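Local coordinates for protein ECF RNA polymerase sigma factor SigK (PDB 4NQW) that acts as an extracytoplasmic-function sigma factor, probably directing RNA polymerase to specific promoters and helping to melt the DNA there once freed from its anti-sigma factor, at residues S52-L57 / E70-I75. Sequence-based numbering, arbitrary orientation.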
loop_
_atom_site.group_PDB
_atom_site.type_symbol
_atom_site.label_atom_id
_atom_site.label_comp_id
_atom_site.label_asym_id
_atom_site.label_seq_id
_atom_site.Cartn_x
_atom_site.Cartn_y
_atom_site.Cartn_z
ATOM N N SER A 52 12.926 3.147 -5.587
ATOM C CA SER A 52 13.201 3.923 -4.375
ATOM C C SER A 52 11.970 4.035 -3.466
ATOM O O SER A 52 12.096 4.070 -2.239
ATOM C CB SER A 52 13.730 5.319 -4.726
ATOM O OG SER A 52 12.737 6.099 -5.367
ATOM N N ARG A 53 10.787 4.086 -4.069
ATOM C CA ARG A 53 9.542 4.151 -3.306
ATOM C C ARG A 53 9.165 2.794 -2.704
ATOM O O ARG A 53 8.681 2.734 -1.572
ATOM C CB ARG A 53 8.405 4.706 -4.168
ATOM C CG ARG A 53 8.496 6.212 -4.380
ATOM C CD ARG A 53 7.261 6.797 -5.053
ATOM N NE ARG A 53 7.501 7.190 -6.442
ATOM C CZ ARG A 53 7.466 6.370 -7.492
ATOM N NH1 ARG A 53 7.207 5.076 -7.341
ATOM N NH2 ARG A 53 7.700 6.847 -8.709
ATOM N N VAL A 54 9.391 1.707 -3.442
ATOM C CA VAL A 54 9.116 0.367 -2.909
ATOM C C VAL A 54 10.119 0.007 -1.812
ATOM O O VAL A 54 9.729 -0.377 -0.707
ATOM C CB VAL A 54 9.148 -0.719 -4.002
ATOM C CG1 VAL A 54 9.024 -2.104 -3.379
ATOM C CG2 VAL A 54 8.027 -0.491 -5.005
ATOM N N TYR A 55 11.405 0.135 -2.125
ATOM C CA TYR A 55 12.468 -0.201 -1.172
ATOM C C TYR A 55 12.376 0.642 0.099
ATOM O O TYR A 55 12.557 0.128 1.203
ATOM C CB TYR A 55 13.841 -0.015 -1.817
ATOM C CG TYR A 55 14.991 -0.406 -0.922
ATOM C CD1 TYR A 55 15.235 -1.742 -0.618
ATOM C CD2 TYR A 55 15.844 0.557 -0.388
ATOM C CE1 TYR A 55 16.293 -2.107 0.198
ATOM C CE2 TYR A 55 16.902 0.201 0.428
ATOM C CZ TYR A 55 17.122 -1.130 0.716
ATOM O OH TYR A 55 18.170 -1.488 1.524
ATOM N N GLY A 56 12.090 1.931 -0.071
ATOM C CA GLY A 56 11.927 2.847 1.054
ATOM C C GLY A 56 10.762 2.498 1.961
ATOM O O GLY A 56 10.858 2.632 3.183
ATOM N N LEU A 57 9.657 2.051 1.370
ATOM C CA LEU A 57 8.498 1.634 2.151
ATOM C C LEU A 57 8.824 0.374 2.943
ATOM O O LEU A 57 8.564 0.304 4.143
ATOM C CB LEU A 57 7.277 1.385 1.256
ATOM C CG LEU A 57 6.040 0.834 1.977
ATOM C CD1 LEU A 57 5.618 1.733 3.132
ATOM C CD2 LEU A 57 4.890 0.654 1.002
ATOM N N GLU A 70 15.490 -8.687 0.283
ATOM C CA GLU A 70 14.821 -9.932 -0.109
ATOM C C GLU A 70 13.325 -9.738 -0.366
ATOM O O GLU A 70 12.779 -10.296 -1.316
ATOM C CB GLU A 70 15.034 -11.014 0.948
ATOM C CG GLU A 70 16.481 -11.468 1.057
ATOM C CD GLU A 70 16.674 -12.620 2.024
ATOM O OE1 GLU A 70 15.696 -13.035 2.681
ATOM O OE2 GLU A 70 17.816 -13.111 2.123
ATOM N N THR A 71 12.672 -8.949 0.482
ATOM C CA THR A 71 11.253 -8.642 0.316
ATOM C C THR A 71 11.008 -7.864 -0.978
ATOM O O THR A 71 10.052 -8.146 -1.699
ATOM C CB THR A 71 10.714 -7.838 1.513
ATOM O OG1 THR A 71 10.995 -8.544 2.728
ATOM C CG2 THR A 71 9.211 -7.609 1.396
ATOM N N THR A 72 11.874 -6.896 -1.271
ATOM C CA THR A 72 11.774 -6.112 -2.505
ATOM C C THR A 72 11.885 -7.000 -3.750
ATOM O O THR A 72 11.169 -6.785 -4.726
ATOM C CB THR A 72 12.829 -4.984 -2.548
ATOM O OG1 THR A 72 12.615 -4.090 -1.448
ATOM C CG2 THR A 72 12.741 -4.191 -3.846
ATOM N N GLN A 73 12.771 -7.995 -3.705
ATOM C CA GLN A 73 12.891 -8.982 -4.784
ATOM C C GLN A 73 11.599 -9.763 -4.973
ATOM O O GLN A 73 11.131 -9.935 -6.098
ATOM C CB GLN A 73 14.008 -9.983 -4.495
ATOM C CG GLN A 73 15.410 -9.449 -4.688
ATOM C CD GLN A 73 16.455 -10.524 -4.460
ATOM O OE1 GLN A 73 16.487 -11.157 -3.404
ATOM N NE2 GLN A 73 17.308 -10.744 -5.449
ATOM N N GLU A 74 11.045 -10.254 -3.866
ATOM C CA GLU A 74 9.785 -10.991 -3.896
ATOM C C GLU A 74 8.684 -10.147 -4.528
ATOM O O GLU A 74 7.875 -10.657 -5.301
ATOM C CB GLU A 74 9.369 -11.416 -2.484
ATOM C CG GLU A 74 10.218 -12.526 -1.883
ATOM C CD GLU A 74 9.852 -12.846 -0.440
ATOM O OE1 GLU A 74 8.873 -12.272 0.088
ATOM O OE2 GLU A 74 10.552 -13.679 0.172
ATOM N N ILE A 75 8.672 -8.855 -4.203
ATOM C CA ILE A 75 7.658 -7.928 -4.709
ATOM C C ILE A 75 7.732 -7.811 -6.229
ATOM O O ILE A 75 6.722 -7.962 -6.909
ATOM C CB ILE A 75 7.782 -6.531 -4.056
ATOM C CG1 ILE A 75 7.415 -6.619 -2.572
ATOM C CG2 ILE A 75 6.863 -5.528 -4.738
ATOM C CD1 ILE A 75 7.912 -5.469 -1.718
#
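Val54 and Ile75 illustrate how two helices of a helical hairpin can meet through a few methyl groups and a ring edge. Their side chains reach toward each other tip to tip, CG1 of Val54 lying 3.9 Å from CD1 of Ile75. The same valine methyl also approaches Thr72 CG2 at 4.3 Å: the CB bond already faces helix 65-82, and with CG1 anti to the backbone N (chi1 173°) this branch makes both contacts. One polar atom takes part. Thr72 OG1 comes to the edge of the Tyr55 ring, near its plane, 3.6 Å from CD1 of Tyr55, and the two side chains cross at about a right angle. This is van der Waals contact, since no hydrogen bond links the two segments; the threonine hydroxyl instead bonds to Ser68 O, one turn earlier in its own helix, which satisfies a buried polar group. The backbones come nearest at Tyr55 and Thr72, whose CA atoms are 6.1 Å apart. The short segment axes approach to 9.7 Å, and their directions, 133° apart, are nearer antiparallel than parallel. Within sigma region 2, Glu70 to Gln73 form the motif that interacts with the polymerase subunit RpoC; of these, Thr72 is buried and points its side chain at helix 42-62. Helix 93-111 adds Leu97 against Val54 and Ala101 against Ile75, packing with helices 42-62 and 65-82 as the third helix around this contact.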